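Local coordinates for protein Non-sulfated chondroitin lyase E66 (Autographa californica nucleopolyhedrovirus, PDB 3VSN) that cleaves non-sulfated chondroitin as a lyase of the occlusion-derived virus envelope and is essential for oral infectivity, perhaps by digesting the chondroitin sulfate barrier of the host midgut, at residues T168-S182 with S192-R206. Residues are numbered along the deposited sequence; the frame is centred on the assembly and turned at random.
Sequences TRYWLGLYLPTAVNS and SMRMGVPYTYSQMLR. Unlike the reference sequence in segment 192-206: M204 (reference Ile).
Y199 lays one face of its ring against the backbone of the 176-180 loop, with A179 N 3.4 Å above the ring plane over its centre and T178 C nearer the rim. With CG anti to the backbone N (chi1 174°), the ring reaches across to the loop, its CD2 meeting A179 CB at 3.6 Å while L176 O sits at its edge. L176 packs at the root of the Y199 side chain, CD2 against CB, and its CD1 touches M195 CE at 3.6 Å. The bend of M195 at chi3 (72°) brings that methyl to 3.6 Å from V180 C as well, while M195 CB lies 3.3 Å from A179 O.

At the other end, R169 and R206 run antiparallel alongside one another, each capturing a backbone carbonyl of the facing segment. R206 NH2 meets a lone pair of R169 O (3.0 Å), whereas R169 NH2 reaches L205 O (3.1 Å) from above its carbonyl plane. R206 NH1 is steadied by S202 OG and Q203 OE1, and a water joins R206 NH2 to L176 O and S202 OG. A second water links P177 O to Y199 OH, which also bonds E216.

The contact folds helix 161-175 and its following loop back on helix 189-205 in the alpha-helical domain, M195 lying beside the catalytic N191. Its largely apolar part buries A179 O without a polar partner, whereas the arginine end satisfies its carbonyls with guanidinium groups.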
ATOM      1  N   THR A 168     -16.296  30.283 -14.295  1.00 17.51           N
ATOM      2  CA  THR A 168     -15.005  29.601 -14.162  1.00 17.64           C
ATOM      3  C   THR A 168     -13.844  30.502 -14.608  1.00 17.93           C
ATOM      4  O   THR A 168     -12.883  30.689 -13.862  1.00 17.94           O
ATOM      5  CB  THR A 168     -14.997  28.251 -14.918  1.00 17.27           C
ATOM      6  OG1 THR A 168     -15.972  27.381 -14.330  1.00 17.12           O
ATOM      7  CG2 THR A 168     -13.623  27.580 -14.840  1.00 17.44           C
ATOM      8  N   ARG A 169     -13.951  31.072 -15.808  1.00 18.55           N
ATOM      9  CA  ARG A 169     -12.926  31.984 -16.331  1.00 19.17           C
ATOM     10  C   ARG A 169     -12.664  33.143 -15.372  1.00 19.30           C
ATOM     11  O   ARG A 169     -11.510  33.465 -15.085  1.00 19.16           O
ATOM     12  CB  ARG A 169     -13.312  32.519 -17.717  1.00 19.88           C
ATOM     13  CG  ARG A 169     -13.111  31.526 -18.852  1.00 20.76           C
ATOM     14  CD  ARG A 169     -13.315  32.177 -20.213  1.00 21.88           C
ATOM     15  NE  ARG A 169     -14.724  32.475 -20.459  1.00 23.21           N
ATOM     16  CZ  ARG A 169     -15.552  31.702 -21.159  1.00 23.80           C
ATOM     17  NH1 ARG A 169     -16.812  32.068 -21.307  1.00 24.47           N
ATOM     18  NH2 ARG A 169     -15.128  30.570 -21.717  1.00 24.15           N
ATOM     19  N   TYR A 170     -13.729  33.756 -14.861  1.00 19.46           N
ATOM     20  CA  TYR A 170     -13.558  34.890 -13.964  1.00 19.41           C
ATOM     21  C   TYR A 170     -13.030  34.509 -12.581  1.00 19.34           C
ATOM     22  O   TYR A 170     -12.029  35.056 -12.130  1.00 19.03           O
ATOM     23  CB  TYR A 170     -14.837  35.721 -13.819  1.00 19.43           C
ATOM     24  CG  TYR A 170     -14.586  36.959 -12.984  1.00 19.58           C
ATOM     25  CD1 TYR A 170     -14.854  36.971 -11.615  1.00 19.65           C
ATOM     26  CD2 TYR A 170     -14.034  38.102 -13.560  1.00 19.73           C
ATOM     27  CE1 TYR A 170     -14.603  38.097 -10.847  1.00 19.72           C
ATOM     28  CE2 TYR A 170     -13.777  39.232 -12.801  1.00 19.72           C
ATOM     29  CZ  TYR A 170     -14.062  39.225 -11.452  1.00 19.73           C
ATOM     30  OH  TYR A 170     -13.805  40.348 -10.704  1.00 20.09           O
ATOM     31  N   TRP A 171     -13.715  33.591 -11.907  1.00 19.49           N
ATOM     32  CA  TRP A 171     -13.400  33.297 -10.510  1.00 19.94           C
ATOM     33  C   TRP A 171     -12.123  32.528 -10.310  1.00 20.10           C
ATOM     34  O   TRP A 171     -11.418  32.743  -9.319  1.00 20.10           O
ATOM     35  CB  TRP A 171     -14.586  32.657  -9.798  1.00 20.13           C
ATOM     36  CG  TRP A 171     -15.677  33.671  -9.563  1.00 20.74           C
ATOM     37  CD1 TRP A 171     -16.873  33.818 -10.263  1.00 20.80           C
ATOM     38  CD2 TRP A 171     -15.675  34.760  -8.576  1.00 21.14           C
ATOM     39  NE1 TRP A 171     -17.598  34.878  -9.779  1.00 21.29           N
ATOM     40  CE2 TRP A 171     -16.937  35.487  -8.765  1.00 21.38           C
ATOM     41  CE3 TRP A 171     -14.789  35.185  -7.585  1.00 21.22           C
ATOM     42  CZ2 TRP A 171     -17.277  36.586  -7.986  1.00 21.27           C
ATOM     43  CZ3 TRP A 171     -15.144  36.294  -6.805  1.00 21.53           C
ATOM     44  CH2 TRP A 171     -16.359  36.976  -7.001  1.00 21.50           C
ATOM     45  N   LEU A 172     -11.796  31.649 -11.252  1.00 19.98           N
ATOM     46  CA  LEU A 172     -10.515  30.949 -11.190  1.00 20.20           C
ATOM     47  C   LEU A 172      -9.391  31.883 -11.625  1.00 20.65           C
ATOM     48  O   LEU A 172      -8.266  31.753 -11.155  1.00 20.79           O
ATOM     49  CB  LEU A 172     -10.526  29.644 -11.996  1.00 19.69           C
ATOM     50  CG  LEU A 172     -11.495  28.549 -11.518  1.00 19.56           C
ATOM     51  CD1 LEU A 172     -11.118  27.205 -12.127  1.00 19.12           C
ATOM     52  CD2 LEU A 172     -11.537  28.436  -9.997  1.00 19.63           C
ATOM     53  N   GLY A 173      -9.709  32.835 -12.502  1.00 20.92           N
ATOM     54  CA  GLY A 173      -8.773  33.905 -12.853  1.00 21.47           C
ATOM     55  C   GLY A 173      -8.299  34.648 -11.617  1.00 21.53           C
ATOM     56  O   GLY A 173      -7.136  35.039 -11.525  1.00 21.91           O
ATOM     57  N   LEU A 174      -9.205  34.820 -10.656  1.00 21.73           N
ATOM     58  CA  LEU A 174      -8.878  35.461  -9.388  1.00 21.95           C
ATOM     59  C   LEU A 174      -8.232  34.507  -8.381  1.00 22.36           C
ATOM     60  O   LEU A 174      -7.195  34.832  -7.804  1.00 22.32           O
ATOM     61  CB  LEU A 174     -10.121  36.105  -8.766  1.00 22.11           C
ATOM     62  CG  LEU A 174     -10.722  37.359  -9.411  1.00 22.27           C
ATOM     63  CD1 LEU A 174     -11.940  37.791  -8.613  1.00 22.33           C
ATOM     64  CD2 LEU A 174      -9.718  38.502  -9.503  1.00 22.64           C
ATOM     65  N   TYR A 175      -8.845  33.340  -8.175  1.00 22.16           N
ATOM     66  CA  TYR A 175      -8.443  32.433  -7.092  1.00 22.49           C
ATOM     67  C   TYR A 175      -7.349  31.431  -7.456  1.00 22.31           C
ATOM     68  O   TYR A 175      -6.683  30.885  -6.574  1.00 22.50           O
ATOM     69  CB  TYR A 175      -9.665  31.728  -6.498  1.00 22.62           C
ATOM     70  CG  TYR A 175     -10.399  32.607  -5.519  1.00 23.31           C
ATOM     71  CD1 TYR A 175     -11.299  33.578  -5.964  1.00 23.29           C
ATOM     72  CD2 TYR A 175     -10.174  32.492  -4.148  1.00 23.52           C
ATOM     73  CE1 TYR A 175     -11.961  34.399  -5.071  1.00 23.64           C
ATOM     74  CE2 TYR A 175     -10.837  33.309  -3.244  1.00 23.87           C
ATOM     75  CZ  TYR A 175     -11.728  34.259  -3.712  1.00 23.91           C
ATOM     76  OH  TYR A 175     -12.384  35.075  -2.824  1.00 24.33           O
ATOM     77  N   LEU A 176      -7.171  31.205  -8.752  1.00 22.24           N
ATOM     78  CA  LEU A 176      -6.126  30.322  -9.254  1.00 22.18           C
ATOM     79  C   LEU A 176      -5.459  30.992 -10.465  1.00 22.37           C
ATOM     80  O   LEU A 176      -5.563  30.497 -11.593  1.00 22.07           O
ATOM     81  CB  LEU A 176      -6.738  28.960  -9.616  1.00 22.14           C
ATOM     82  CG  LEU A 176      -5.868  27.720  -9.834  1.00 22.09           C
ATOM     83  CD1 LEU A 176      -5.001  27.430  -8.616  1.00 22.07           C
ATOM     84  CD2 LEU A 176      -6.750  26.521 -10.155  1.00 21.75           C
ATOM     85  N   PRO A 177      -4.783  32.142 -10.235  1.00 22.97           N
ATOM     86  CA  PRO A 177      -4.241  32.952 -11.339  1.00 23.04           C
ATOM     87  C   PRO A 177      -3.134  32.259 -12.137  1.00 23.45           C
ATOM     88  O   PRO A 177      -2.951  32.559 -13.320  1.00 23.59           O
ATOM     89  CB  PRO A 177      -3.704  34.201 -10.633  1.00 23.28           C
ATOM     90  CG  PRO A 177      -3.452  33.776  -9.228  1.00 23.14           C
ATOM     91  CD  PRO A 177      -4.501  32.753  -8.921  1.00 22.84           C
ATOM     92  N   THR A 178      -2.392  31.364 -11.484  1.00 23.04           N
ATOM     93  CA  THR A 178      -1.467  30.463 -12.172  1.00 22.95           C
ATOM     94  C   THR A 178      -1.731  29.037 -11.687  1.00 22.25           C
ATOM     95  O   THR A 178      -2.547  28.825 -10.792  1.00 21.55           O
ATOM     96  CB  THR A 178       0.019  30.812 -11.916  1.00 23.54           C
ATOM     97  OG1 THR A 178       0.393  30.385 -10.601  1.00 24.08           O
ATOM     98  CG2 THR A 178       0.289  32.312 -12.079  1.00 23.67           C
ATOM     99  N   ALA A 179      -1.032  28.070 -12.277  1.00 22.05           N
ATOM    100  CA  ALA A 179      -1.144  26.666 -11.882  1.00 21.82           C
ATOM    101  C   ALA A 179      -0.681  26.389 -10.446  1.00 22.07           C
ATOM    102  O   ALA A 179      -1.103  25.404  -9.829  1.00 21.77           O
ATOM    103  CB  ALA A 179      -0.376  25.792 -12.861  1.00 21.74           C
ATOM    104  N   VAL A 180       0.175  27.265  -9.917  1.00 22.38           N
ATOM    105  CA  VAL A 180       0.829  27.023  -8.625  1.00 22.82           C
ATOM    106  C   VAL A 180       0.647  28.146  -7.596  1.00 23.58           C
ATOM    107  O   VAL A 180       1.278  28.134  -6.535  1.00 23.69           O
ATOM    108  CB  VAL A 180       2.337  26.709  -8.800  1.00 23.00           C
ATOM    109  CG1 VAL A 180       2.529  25.402  -9.554  1.00 22.81           C
ATOM    110  CG2 VAL A 180       3.061  27.852  -9.504  1.00 22.97           C
ATOM    111  N   ASN A 181      -0.220  29.107  -7.906  1.00 23.66           N
ATOM    112  CA  ASN A 181      -0.463  30.233  -7.012  1.00 24.12           C
ATOM    113  C   ASN A 181      -1.944  30.391  -6.710  1.00 24.10           C
ATOM    114  O   ASN A 181      -2.777  30.357  -7.616  1.00 24.13           O
ATOM    115  CB  ASN A 181       0.095  31.530  -7.606  1.00 24.77           C
ATOM    116  CG  ASN A 181       1.610  31.534  -7.690  1.00 24.83           C
ATOM    117  OD1 ASN A 181       2.296  31.771  -6.698  1.00 26.06           O
ATOM    118  ND2 ASN A 181       2.139  31.288  -8.881  1.00 24.73           N
ATOM    119  N   SER A 182      -2.263  30.550  -5.431  1.00 24.22           N
ATOM    120  CA  SER A 182      -3.633  30.795  -5.003  1.00 24.34           C
ATOM    121  C   SER A 182      -3.656  31.618  -3.728  1.00 24.96           C
ATOM    122  O   SER A 182      -2.976  31.286  -2.754  1.00 24.69           O
ATOM    123  CB  SER A 182      -4.384  29.479  -4.796  1.00 23.74           C
ATOM    124  OG  SER A 182      -5.707  29.708  -4.338  1.00 23.53           O
ATOM    125  N   SER A 192      -0.111  21.246  -5.698  1.00 19.65           N
ATOM    126  CA  SER A 192       0.077  21.735  -7.066  1.00 19.25           C
ATOM    127  C   SER A 192      -0.463  20.758  -8.111  1.00 19.07           C
ATOM    128  O   SER A 192      -0.980  21.177  -9.146  1.00 18.65           O
ATOM    129  CB  SER A 192       1.547  22.088  -7.336  1.00 19.43           C
ATOM    130  OG  SER A 192       2.334  20.939  -7.611  1.00 19.21           O
ATOM    131  N   MET A 193      -0.359  19.461  -7.833  1.00 18.73           N
ATOM    132  CA  MET A 193      -0.895  18.447  -8.744  1.00 18.85           C
ATOM    133  C   MET A 193      -2.415  18.550  -8.891  1.00 18.18           C
ATOM    134  O   MET A 193      -2.946  18.375  -9.987  1.00 18.00           O
ATOM    135  CB  MET A 193      -0.469  17.038  -8.314  1.00 19.51           C
ATOM    136  CG  MET A 193       1.023  16.788  -8.490  1.00 20.25           C
ATOM    137  SD  MET A 193       1.503  15.065  -8.264  1.00 21.56           S
ATOM    138  CE  MET A 193       1.706  14.997  -6.491  1.00 21.01           C
ATOM    139  N   ARG A 194      -3.098  18.848  -7.788  1.00 17.90           N
ATOM    140  CA  ARG A 194      -4.542  19.090  -7.794  1.00 18.01           C
ATOM    141  C   ARG A 194      -4.881  20.356  -8.580  1.00 17.90           C
ATOM    142  O   ARG A 194      -5.729  20.327  -9.471  1.00 17.73           O
ATOM    143  CB  ARG A 194      -5.085  19.212  -6.362  1.00 17.94           C
ATOM    144  CG  ARG A 194      -4.928  17.966  -5.498  1.00 18.37           C
ATOM    145  CD  ARG A 194      -5.846  16.825  -5.927  1.00 18.29           C
ATOM    146  NE  ARG A 194      -7.260  17.091  -5.649  1.00 18.45           N
ATOM    147  CZ  ARG A 194      -7.843  16.923  -4.464  1.00 18.50           C
ATOM    148  NH1 ARG A 194      -7.140  16.492  -3.425  1.00 18.81           N
ATOM    149  NH2 ARG A 194      -9.133  17.189  -4.316  1.00 18.47           N
ATOM    150  N   MET A 195      -4.191  21.448  -8.255  1.00 17.96           N
ATOM    151  CA  MET A 195      -4.446  22.777  -8.830  1.00 17.80           C
ATOM    152  C   MET A 195      -4.271  22.862 -10.344  1.00 17.78           C
ATOM    153  O   MET A 195      -5.030  23.554 -11.022  1.00 17.26           O
ATOM    154  CB  MET A 195      -3.535  23.813  -8.173  1.00 18.12           C
ATOM    155  CG  MET A 195      -3.813  24.050  -6.700  1.00 18.48           C
ATOM    156  SD  MET A 195      -2.372  24.721  -5.851  1.00 19.07           S
ATOM    157  CE  MET A 195      -2.302  26.392  -6.494  1.00 19.17           C
ATOM    158  N   GLY A 196      -3.265  22.171 -10.869  1.00 17.72           N
ATOM    159  CA  GLY A 196      -2.942  22.256 -12.291  1.00 17.70           C
ATOM    160  C   GLY A 196      -4.039  21.785 -13.227  1.00 17.57           C
ATOM    161  O   GLY A 196      -4.134  22.262 -14.357  1.00 17.39           O
ATOM    162  N   VAL A 197      -4.865  20.848 -12.760  1.00 17.28           N
ATOM    163  CA  VAL A 197      -5.925  20.270 -13.592  1.00 17.28           C
ATOM    164  C   VAL A 197      -7.044  21.282 -13.919  1.00 17.22           C
ATOM    165  O   VAL A 197      -7.313  21.526 -15.100  1.00 17.13           O
ATOM    166  CB  VAL A 197      -6.490  18.955 -12.994  1.00 17.22           C
ATOM    167  CG1 VAL A 197      -7.636  18.424 -13.842  1.00 17.23           C
ATOM    168  CG2 VAL A 197      -5.393  17.903 -12.871  1.00 17.42           C
ATOM    169  N   PRO A 198      -7.699  21.869 -12.889  1.00 17.14           N
ATOM    170  CA  PRO A 198      -8.688  22.904 -13.212  1.00 17.17           C
ATOM    171  C   PRO A 198      -8.066  24.185 -13.771  1.00 17.52           C
ATOM    172  O   PRO A 198      -8.711  24.873 -14.566  1.00 17.52           O
ATOM    173  CB  PRO A 198      -9.379  23.178 -11.870  1.00 17.12           C
ATOM    174  CG  PRO A 198      -8.423  22.694 -10.833  1.00 17.18           C
ATOM    175  CD  PRO A 198      -7.737  21.517 -11.458  1.00 17.05           C
ATOM    176  N   TYR A 199      -6.833  24.503 -13.373  1.00 17.91           N
ATOM    177  CA  TYR A 199      -6.159  25.667 -13.954  1.00 18.39           C
ATOM    178  C   TYR A 199      -5.989  25.520 -15.466  1.00 18.55           C
ATOM    179  O   TYR A 199      -6.334  26.437 -16.219  1.00 18.86           O
ATOM    180  CB  TYR A 199      -4.805  25.978 -13.303  1.00 18.81           C
ATOM    181  CG  TYR A 199      -4.079  27.091 -14.038  1.00 19.20           C
ATOM    182  CD1 TYR A 199      -4.433  28.427 -13.841  1.00 19.36           C
ATOM    183  CD2 TYR A 199      -3.076  26.805 -14.966  1.00 19.37           C
ATOM    184  CE1 TYR A 199      -3.794  29.446 -14.530  1.00 19.61           C
ATOM    185  CE2 TYR A 199      -2.427  27.818 -15.656  1.00 19.58           C
ATOM    186  CZ  TYR A 199      -2.789  29.135 -15.430  1.00 19.79           C
ATOM    187  OH  TYR A 199      -2.153  30.144 -16.110  1.00 20.34           O
ATOM    188  N   THR A 200      -5.451  24.381 -15.902  1.00 17.93           N
ATOM    189  CA  THR A 200      -5.271  24.115 -17.331  1.00 17.89           C
ATOM    190  C   THR A 200      -6.596  24.242 -18.086  1.00 17.74           C
ATOM    191  O   THR A 200      -6.649  24.866 -19.152  1.00 17.65           O
ATOM    192  CB  THR A 200      -4.641  22.730 -17.581  1.00 17.97           C
ATOM    193  OG1 THR A 200      -3.334  22.696 -17.006  1.00 18.31           O
ATOM    194  CG2 THR A 200      -4.524  22.441 -19.074  1.00 18.22           C
ATOM    195  N   TYR A 201      -7.655  23.660 -17.528  1.00 17.03           N
ATOM    196  CA  TYR A 201      -8.984  23.776 -18.116  1.00 16.90           C
ATOM    197  C   TYR A 201      -9.455  25.235 -18.207  1.00 16.94           C
ATOM    198  O   TYR A 201     -10.016  25.639 -19.229  1.00 16.92           O
ATOM    199  CB  TYR A 201     -10.010  22.912 -17.372  1.00 16.42           C
ATOM    200  CG  TYR A 201     -11.408  23.018 -17.951  1.00 16.14           C
ATOM    201  CD1 TYR A 201     -11.671  22.638 -19.270  1.00 15.93           C
ATOM    202  CD2 TYR A 201     -12.462  23.515 -17.186  1.00 16.02           C
ATOM    203  CE1 TYR A 201     -12.947  22.745 -19.804  1.00 16.08           C
ATOM    204  CE2 TYR A 201     -13.739  23.623 -17.711  1.00 15.79           C
ATOM    205  CZ  TYR A 201     -13.975  23.245 -19.015  1.00 15.93           C
ATOM    206  OH  TYR A 201     -15.248  23.353 -19.520  1.00 16.45           O
ATOM    207  N   SER A 202      -9.211  26.021 -17.160  1.00 17.21           N
ATOM    208  CA  SER A 202      -9.592  27.440 -17.173  1.00 17.95           C
ATOM    209  C   SER A 202      -8.883  28.204 -18.294  1.00 18.25           C
ATOM    210  O   SER A 202      -9.482  29.072 -18.930  1.00 17.93           O
ATOM    211  CB  SER A 202      -9.367  28.112 -15.811  1.00 18.03           C
ATOM    212  OG  SER A 202      -7.992  28.326 -15.540  1.00 18.68           O
ATOM    213  N   GLN A 203      -7.618  27.863 -18.542  1.00 18.75           N
ATOM    214  CA  GLN A 203      -6.861  28.456 -19.646  1.00 19.20           C
ATOM    215  C   GLN A 203      -7.386  28.031 -21.019  1.00 19.27           C
ATOM    216  O   GLN A 203      -7.393  28.828 -21.964  1.00 19.30           O
ATOM    217  CB  GLN A 203      -5.368  28.150 -19.515  1.00 19.54           C
ATOM    218  CG  GLN A 203      -4.649  28.960 -18.447  1.00 19.69           C
ATOM    219  CD  GLN A 203      -4.464  30.419 -18.830  1.00 20.25           C
ATOM    220  OE1 GLN A 203      -5.368  31.240 -18.664  1.00 20.28           O
ATOM    221  NE2 GLN A 203      -3.281  30.751 -19.331  1.00 20.34           N
ATOM    222  N   MET A 204      -7.833  26.783 -21.128  1.00 19.30           N
ATOM    223  CA  MET A 204      -8.450  26.296 -22.361  1.00 19.78           C
ATOM    224  C   MET A 204      -9.757  27.038 -22.647  1.00 20.08           C
ATOM    225  O   MET A 204     -10.051  27.365 -23.801  1.00 19.98           O
ATOM    226  CB  MET A 204      -8.695  24.790 -22.289  1.00 20.16           C
ATOM    227  CG  MET A 204      -7.423  23.961 -22.212  1.00 20.55           C
ATOM    228  SD  MET A 204      -7.782  22.215 -21.966  1.00 22.01           S
ATOM    229  CE  MET A 204      -8.234  21.735 -23.629  1.00 21.33           C
ATOM    230  N   LEU A 205     -10.526  27.311 -21.592  1.00 19.82           N
ATOM    231  CA  LEU A 205     -11.757  28.102 -21.707  1.00 20.30           C
ATOM    232  C   LEU A 205     -11.490  29.532 -22.189  1.00 20.75           C
ATOM    233  O   LEU A 205     -12.330  30.126 -22.869  1.00 20.44           O
ATOM    234  CB  LEU A 205     -12.515  28.135 -20.378  1.00 19.50           C
ATOM    235  CG  LEU A 205     -13.248  26.868 -19.927  1.00 19.14           C
ATOM    236  CD1 LEU A 205     -13.780  27.085 -18.522  1.00 18.61           C
ATOM    237  CD2 LEU A 205     -14.381  26.493 -20.878  1.00 19.16           C
ATOM    238  N   ARG A 206     -10.323  30.067 -21.829  1.00 21.54           N
ATOM    239  CA  ARG A 206      -9.891  31.398 -22.267  1.00 22.48           C
ATOM    240  C   ARG A 206      -9.346  31.392 -23.699  1.00 23.28           C
ATOM    241  O   ARG A 206      -9.036  32.447 -24.254  1.00 23.90           O
ATOM    242  CB  ARG A 206      -8.847  31.975 -21.302  1.00 22.47           C
ATOM    243  CG  ARG A 206      -9.383  32.253 -19.906  1.00 21.99           C
ATOM    244  CD  ARG A 206      -8.337  32.857 -18.983  1.00 22.18           C
ATOM    245  NE  ARG A 206      -8.816  32.827 -17.606  1.00 21.93           N
ATOM    246  CZ  ARG A 206      -8.495  31.891 -16.714  1.00 22.00           C
ATOM    247  NH1 ARG A 206      -7.656  30.915 -17.032  1.00 21.50           N
ATOM    248  NH2 ARG A 206      -9.008  31.945 -15.494  1.00 21.78           N
TER
HETATM  249  O   HOH W   1      -7.374  30.532 -13.829  1.00 22.85           O
HETATM  250  O   HOH W   2      -2.641  33.033 -16.143  1.00 36.77           O